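Local coordinates for protein N-alpha-acetyltransferase (Sulfolobus solfataricus strain P2, PDB 5C88) that transfers the acetyl group of acetyl-CoA to the free alpha-amino group at protein N-termini, accepting serine, alanine and methionine and preferring serine, at residues A[14-19]-A[49-54]. Residues are numbered along the deposited sequence; the frame is centred on the assembly and turned at random.
Sequences LRNARM and YGLAFF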
loop_
_atom_site.group_PDB
_atom_site.type_symbol
_atom_site.label_atom_id
_atom_site.label_comp_id
_atom_site.label_asym_id
_atom_site.label_seq_id
_atom_site.Cartn_x
_atom_site.Cartn_y
_atom_site.Cartn_z
ATOM N N LEU A 14 13.858 7.946 -0.062
ATOM C CA LEU A 14 12.608 7.745 -0.758
ATOM C C LEU A 14 12.660 8.285 -2.173
ATOM O O LEU A 14 13.105 9.409 -2.400
ATOM C CB LEU A 14 11.476 8.419 0.005
ATOM C CG LEU A 14 10.164 7.661 -0.087
ATOM C CD1 LEU A 14 10.405 6.255 0.361
ATOM C CD2 LEU A 14 9.153 8.325 0.780
ATOM N N ARG A 15 12.192 7.487 -3.122
ATOM C CA ARG A 15 11.969 7.980 -4.470
ATOM C C ARG A 15 10.895 7.155 -5.188
ATOM O O ARG A 15 10.575 6.038 -4.780
ATOM C CB ARG A 15 13.276 7.975 -5.264
ATOM C CG ARG A 15 13.880 6.601 -5.465
ATOM C CD ARG A 15 14.957 6.615 -6.554
ATOM N NE ARG A 15 15.658 5.337 -6.633
ATOM C CZ ARG A 15 15.271 4.313 -7.387
ATOM N NH1 ARG A 15 14.188 4.404 -8.148
ATOM N NH2 ARG A 15 15.971 3.191 -7.380
ATOM N N ASN A 16 10.324 7.731 -6.239
ATOM C CA ASN A 16 9.387 7.022 -7.104
ATOM C C ASN A 16 10.023 5.805 -7.726
ATOM O O ASN A 16 11.210 5.803 -8.057
ATOM C CB ASN A 16 8.871 7.932 -8.212
ATOM C CG ASN A 16 7.726 8.795 -7.765
ATOM O OD1 ASN A 16 7.921 9.879 -7.211
ATOM N ND2 ASN A 16 6.514 8.319 -8.000
ATOM N N ALA A 17 9.216 4.767 -7.892
ATOM C CA ALA A 17 9.684 3.513 -8.452
ATOM C C ALA A 17 10.038 3.648 -9.937
ATOM O O ALA A 17 9.364 4.358 -10.688
ATOM C CB ALA A 17 8.634 2.446 -8.247
ATOM N N ARG A 18 11.102 2.978 -10.365
ATOM C CA ARG A 18 11.430 2.955 -11.790
ATOM C C ARG A 18 11.590 1.520 -12.243
ATOM O O ARG A 18 11.831 0.632 -11.423
ATOM C CB ARG A 18 12.689 3.770 -12.090
ATOM C CG ARG A 18 13.981 3.143 -11.639
ATOM C CD ARG A 18 15.176 3.918 -12.200
ATOM N NE ARG A 18 15.286 5.253 -11.612
ATOM C CZ ARG A 18 16.183 5.592 -10.689
ATOM N NH1 ARG A 18 17.059 4.696 -10.253
ATOM N NH2 ARG A 18 16.208 6.824 -10.203
ATOM N N MET A 19 11.445 1.291 -13.543
ATOM C CA MET A 19 11.353 -0.067 -14.085
ATOM C C MET A 19 12.546 -0.981 -13.771
ATOM O O MET A 19 12.445 -2.196 -13.918
ATOM C CB MET A 19 11.146 -0.007 -15.603
ATOM C CG MET A 19 9.820 0.630 -16.048
ATOM S SD MET A 19 8.344 -0.399 -15.823
ATOM C CE MET A 19 7.107 0.622 -16.598
ATOM N N TYR A 49 0.003 4.305 -12.325
ATOM C CA TYR A 49 -0.094 5.084 -11.099
ATOM C C TYR A 49 1.271 5.327 -10.465
ATOM O O TYR A 49 1.411 5.317 -9.243
ATOM C CB TYR A 49 -1.037 4.394 -10.105
ATOM C CG TYR A 49 -2.195 3.664 -10.763
ATOM C CD1 TYR A 49 -3.291 4.357 -11.284
ATOM C CD2 TYR A 49 -2.187 2.284 -10.866
ATOM C CE1 TYR A 49 -4.344 3.681 -11.899
ATOM C CE2 TYR A 49 -3.222 1.604 -11.470
ATOM C CZ TYR A 49 -4.300 2.298 -11.985
ATOM O OH TYR A 49 -5.313 1.585 -12.587
ATOM N N GLY A 50 2.266 5.579 -11.309
ATOM C CA GLY A 50 3.638 5.725 -10.860
ATOM C C GLY A 50 3.946 6.837 -9.879
ATOM O O GLY A 50 4.840 6.689 -9.057
ATOM N N LEU A 51 3.226 7.951 -9.956
ATOM C CA LEU A 51 3.495 9.071 -9.057
ATOM C C LEU A 51 3.267 8.703 -7.589
ATOM O O LEU A 51 3.798 9.357 -6.682
ATOM C CB LEU A 51 2.628 10.275 -9.422
ATOM C CG LEU A 51 2.983 11.007 -10.723
ATOM C CD1 LEU A 51 2.574 12.475 -10.618
ATOM C CD2 LEU A 51 4.454 10.872 -11.052
ATOM N N ALA A 52 2.467 7.662 -7.371
ATOM C CA ALA A 52 2.104 7.221 -6.035
ATOM C C ALA A 52 2.735 5.865 -5.710
ATOM O O ALA A 52 2.465 5.277 -4.672
ATOM C CB ALA A 52 0.604 7.155 -5.915
ATOM N N PHE A 53 3.575 5.386 -6.618
ATOM C CA PHE A 53 4.270 4.114 -6.479
ATOM C C PHE A 53 5.689 4.403 -5.991
ATOM O O PHE A 53 6.507 4.889 -6.758
ATOM C CB PHE A 53 4.294 3.404 -7.827
ATOM C CG PHE A 53 4.657 1.958 -7.779
ATOM C CD1 PHE A 53 4.098 1.076 -8.688
ATOM C CD2 PHE A 53 5.542 1.466 -6.835
ATOM C CE1 PHE A 53 4.446 -0.258 -8.684
ATOM C CE2 PHE A 53 5.882 0.123 -6.791
ATOM C CZ PHE A 53 5.341 -0.739 -7.720
ATOM N N PHE A 54 5.999 4.078 -4.739
ATOM C CA PHE A 54 7.287 4.452 -4.170
ATOM C C PHE A 54 8.165 3.292 -3.747
ATOM O O PHE A 54 7.665 2.230 -3.358
ATOM C CB PHE A 54 7.078 5.351 -2.957
ATOM C CG PHE A 54 6.595 6.713 -3.303
ATOM C CD1 PHE A 54 7.482 7.680 -3.726
ATOM C CD2 PHE A 54 5.254 7.030 -3.201
ATOM C CE1 PHE A 54 7.036 8.952 -4.046
ATOM C CE2 PHE A 54 4.805 8.293 -3.511
ATOM C CZ PHE A 54 5.703 9.261 -3.931
#
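The amide nitrogen ND2 of Asn-16 serves two backbone carbonyls of the 3-10 turn 50-52. The contact lies at one edge of the mixed sheet of the GNAT fold, where the outermost strand 13-16 pairs antiparallel with the start of strand 54-58. ND2 donates to Leu-51 O at 3.2 Å, with an N-H...O angle of 159°, and more weakly to Gly-50 O. Leu-51 O lies close to the amide plane, yet the nitrogen stands above the plane of that carbonyl rather than on a lone pair. Asparagine suits this place because its short side chain, with CG anti to the carbonyl carbon (chi1 -83°), brings a donor to the carbonyls of a neighbouring turn.

Asn-16 and Phe-54 form a non-hydrogen-bonded pair, CA to CA 4.4 Å. Next to it, Ala-17 N donates to Phe-53 O at 2.9 Å, and Asn-16 CA adds a CA-H...O contact to the same oxygen.

Ala-17's methyl meets the Phe-53 ring obliquely and also touches Leu-46 of helix 39-48, a junction that suits a small side chain. Phe-53 is buried, and its large apolar ring suits a place where it meets both Ala-17 and Met-67 and Pro-68 of strand 61-72. The Phe-54 ring, flat and apolar, can touch Ala-110 of helix 103-117 while offering a face to Asn-16. That amide is turned 44° from the ring, with ND2 over one face and OD1 3.4 Å from CE1.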